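Local structure of triacylglycerol lipase (Clostridium botulinum, 5AH1) at residues 228-233 / 391-397. The protein hydrolyses ester bonds as an alpha/beta-hydrolase of the triacylglycerol lipase class and also attacks synthetic polyesters. Residues are numbered along the deposited sequence; the frame is centred on the assembly and turned at random.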
ATOM      1  N   SER A 228       2.290   6.353   3.531  1.00  6.80           N
ATOM      2  CA  SER A 228       0.914   6.296   4.039  1.00  8.11           C
ATOM      3  C   SER A 228       0.498   4.880   4.435  1.00  7.61           C
ATOM      4  O   SER A 228      -0.671   4.494   4.321  1.00  8.83           O
ATOM      5  CB  SER A 228      -0.073   6.829   2.999  1.00  8.79           C
ATOM      6  OG  SER A 228       0.367   8.043   2.411  1.00  9.23           O
ATOM      7  N   THR A 229       1.456   4.099   4.906  1.00  7.19           N
ATOM      8  CA  THR A 229       1.224   2.674   5.119  1.00  6.49           C
ATOM      9  C   THR A 229       0.720   2.376   6.538  1.00  6.56           C
ATOM     10  O   THR A 229       1.264   2.903   7.511  1.00  6.78           O
ATOM     11  CB  THR A 229       2.514   1.879   4.856  1.00  6.85           C
ATOM     12  OG1 THR A 229       2.818   1.972   3.466  1.00  7.37           O
ATOM     13  CG2 THR A 229       2.402   0.397   5.246  1.00  7.35           C
ATOM     14  N   PRO A 230      -0.308   1.519   6.652  1.00  6.46           N
ATOM     15  CA  PRO A 230      -0.756   1.059   7.974  1.00  6.52           C
ATOM     16  C   PRO A 230       0.197   0.009   8.546  1.00  7.12           C
ATOM     17  O   PRO A 230      -0.116  -1.172   8.633  1.00  7.28           O
ATOM     18  CB  PRO A 230      -2.126   0.467   7.680  1.00  6.73           C
ATOM     19  CG  PRO A 230      -1.992  -0.071   6.282  1.00  7.08           C
ATOM     20  CD  PRO A 230      -1.116   0.933   5.563  1.00  7.38           C
ATOM     21  N   ASN A 231       1.400   0.436   8.910  1.00  6.18           N
ATOM     22  CA  ASN A 231       2.373  -0.508   9.432  1.00  5.88           C
ATOM     23  C   ASN A 231       1.930  -1.135  10.764  1.00  6.63           C
ATOM     24  O   ASN A 231       2.329  -2.261  11.081  1.00  6.80           O
ATOM     25  CB  ASN A 231       3.751   0.140   9.561  1.00  6.53           C
ATOM     26  CG  ASN A 231       4.491   0.252   8.227  1.00  7.56           C
ATOM     27  OD1 ASN A 231       4.672  -0.741   7.529  1.00  7.51           O
ATOM     28  ND2 ASN A 231       4.948   1.456   7.892  1.00  7.84           N
ATOM     29  N   ASP A 232       1.093  -0.409  11.506  1.00  6.42           N
ATOM     30  CA  ASP A 232       0.403  -0.932  12.683  1.00  6.26           C
ATOM     31  C   ASP A 232      -1.111  -1.035  12.465  1.00  6.90           C
ATOM     32  O   ASP A 232      -1.866  -1.072  13.420  1.00  7.48           O
ATOM     33  CB  ASP A 232       0.689  -0.067  13.916  1.00  6.87           C
ATOM     34  CG  ASP A 232       2.100  -0.217  14.428  1.00  6.78           C
ATOM     35  OD1 ASP A 232       2.675  -1.325  14.334  1.00  7.42           O
ATOM     36  OD2 ASP A 232       2.621   0.787  14.967  1.00  8.23           O
ATOM     37  N   GLY A 233      -1.545  -1.137  11.215  1.00  6.64           N
ATOM     38  CA  GLY A 233      -2.964  -1.208  10.904  1.00  6.98           C
ATOM     39  C   GLY A 233      -3.616   0.163  10.850  1.00  7.10           C
ATOM     40  O   GLY A 233      -2.979   1.202  11.054  1.00  7.86           O
ATOM     41  N   SER A 391       0.554   5.010  12.980  1.00  6.90           N
ATOM     42  CA  SER A 391       0.791   3.698  12.398  1.00  6.40           C
ATOM     43  C   SER A 391       1.772   3.728  11.225  1.00  6.57           C
ATOM     44  O   SER A 391       2.293   2.696  10.829  1.00  6.48           O
ATOM     45  CB  SER A 391      -0.553   3.172  11.906  1.00  7.02           C
ATOM     46  OG  SER A 391      -0.439   1.889  11.338  1.00  7.19           O
ATOM     47  N   GLN A 392       2.064   4.920  10.698  1.00  7.56           N
ATOM     48  CA  GLN A 392       2.712   5.031   9.400  1.00  7.27           C
ATOM     49  C   GLN A 392       4.246   5.001   9.435  1.00  7.49           C
ATOM     50  O   GLN A 392       4.875   4.668   8.425  1.00  8.03           O
ATOM     51  CB  GLN A 392       2.215   6.293   8.681  1.00  7.11           C
ATOM     52  CG  GLN A 392       0.740   6.248   8.338  1.00  7.04           C
ATOM     53  CD  GLN A 392       0.293   7.484   7.601  1.00  7.95           C
ATOM     54  OE1 GLN A 392       1.021   7.993   6.753  1.00  7.88           O
ATOM     55  NE2 GLN A 392      -0.877   8.016   7.940  1.00  8.56           N
ATOM     56  N   ASP A 393       4.852   5.325  10.577  1.00  7.79           N
ATOM     57  CA  ASP A 393       6.308   5.451  10.618  1.00  7.72           C
ATOM     58  C   ASP A 393       7.048   4.116  10.625  1.00  7.40           C
ATOM     59  O   ASP A 393       8.256   4.088  10.400  1.00  8.77           O
ATOM     60  CB  ASP A 393       6.776   6.362  11.772  1.00  8.57           C
ATOM     61  CG  ASP A 393       6.468   5.808  13.139  1.00  9.36           C
ATOM     62  OD1 ASP A 393       5.825   4.751  13.241  1.00  9.86           O
ATOM     63  OD2 ASP A 393       6.887   6.465  14.117  1.00 11.55           O
ATOM     64  N   GLY A 394       6.325   3.021  10.848  1.00  7.60           N
ATOM     65  CA  GLY A 394       6.938   1.715  10.877  1.00  6.77           C
ATOM     66  C   GLY A 394       6.196   0.825  11.836  1.00  7.29           C
ATOM     67  O   GLY A 394       5.382   1.309  12.617  1.00  7.72           O
ATOM     68  N   PRO A 395       6.467  -0.479  11.763  1.00  7.01           N
ATOM     69  CA  PRO A 395       5.788  -1.430  12.643  1.00  7.13           C
ATOM     70  C   PRO A 395       6.305  -1.289  14.077  1.00  7.60           C
ATOM     71  O   PRO A 395       7.524  -1.234  14.281  1.00  7.94           O
ATOM     72  CB  PRO A 395       6.175  -2.775  12.038  1.00  7.83           C
ATOM     73  CG  PRO A 395       7.538  -2.510  11.423  1.00  8.41           C
ATOM     74  CD  PRO A 395       7.418  -1.140  10.845  1.00  8.12           C
ATOM     75  N   LYS A 396       5.370  -1.252  15.026  1.00  7.13           N
ATOM     76  CA  LYS A 396       5.657  -1.176  16.455  1.00  6.80           C
ATOM     77  C   LYS A 396       4.870  -2.235  17.218  1.00  7.17           C
ATOM     78  O   LYS A 396       5.433  -2.888  18.098  1.00  7.78           O
ATOM     79  CB  LYS A 396       5.333   0.226  16.982  1.00  7.58           C
ATOM     80  CG  LYS A 396       6.190   1.302  16.319  1.00  8.19           C
ATOM     81  CD  LYS A 396       5.815   2.705  16.705  1.00  9.02           C
ATOM     82  CE  LYS A 396       4.460   3.169  16.225  1.00  8.89           C
ATOM     83  NZ  LYS A 396       4.244   3.043  14.750  1.00  8.68           N
ATOM     84  N   LEU A 397       3.591  -2.428  16.888  1.00  6.81           N
ATOM     85  CA  LEU A 397       2.797  -3.494  17.502  1.00  6.81           C
ATOM     86  C   LEU A 397       3.420  -4.826  17.153  1.00  7.42           C
ATOM     87  O   LEU A 397       3.592  -5.154  15.988  1.00  7.87           O
ATOM     88  CB  LEU A 397       1.357  -3.457  16.997  1.00  7.72           C
ATOM     89  CG  LEU A 397       0.539  -2.175  17.203  1.00  8.07           C
ATOM     90  CD1 LEU A 397      -0.854  -2.345  16.557  1.00  8.89           C
ATOM     91  CD2 LEU A 397       0.410  -1.783  18.658  1.00  9.09           C
TER
HETATM   92  O   HOH W   1       4.364   4.792   5.750  1.00  7.77           O
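A buried, mainly polar contact joins two loops: 228-233, which follows strand 221-227, packs against 391-397, in the loop leading to the edge strand 403-405. The carboxylate of Asp232 takes two backbone N-H groups on one oxygen: Lys396 N reaches OD1 at 2.8 Å in an almost straight bond (177°) on the syn lone pair, while Leu397 N meets OD1 from above the carboxylate plane. Its other oxygen, OD2, forms a salt bridge with Lys396 NZ at 2.8 Å. Bends at chi3 and chi4 curl the lysine chain back over its own loop, where NZ also binds Asp393 OD1 and the carbonyl oxygens of Gly394 and Ile390; the ammonium thus sits between two carboxylates and probably offsets their mutual repulsion. Both loops are part of the alpha/beta-hydrolase fold, and 228-233 leaves a central strand of the parallel sheet beside the probable nucleophile elbow, with Thr229 OG1 bonded to Ser182 O. Pro230 to Gly233 form a type I beta turn, and Ser391 OG binds its second half. The Ser391 hydroxyl, turned away from its own backbone N (chi1 -179°), donates to Gly233 O in the carbonyl plane, at 2.6 Å. In turn it accepts from Asp232 N at 2.8 Å. Asn231 ND2 approaches Gln392 O from above the carbonyl plane at 3.3 Å, while Arg189 NH1 bonds Asn231 OD1 and Thr226 OG1 bonds ND2. A water links the same Gln392 O to Thr229 N, and the extended Gln392 side chain lays OE1 3.2 Å from Ser228 CA, where Thr333 N anchors it.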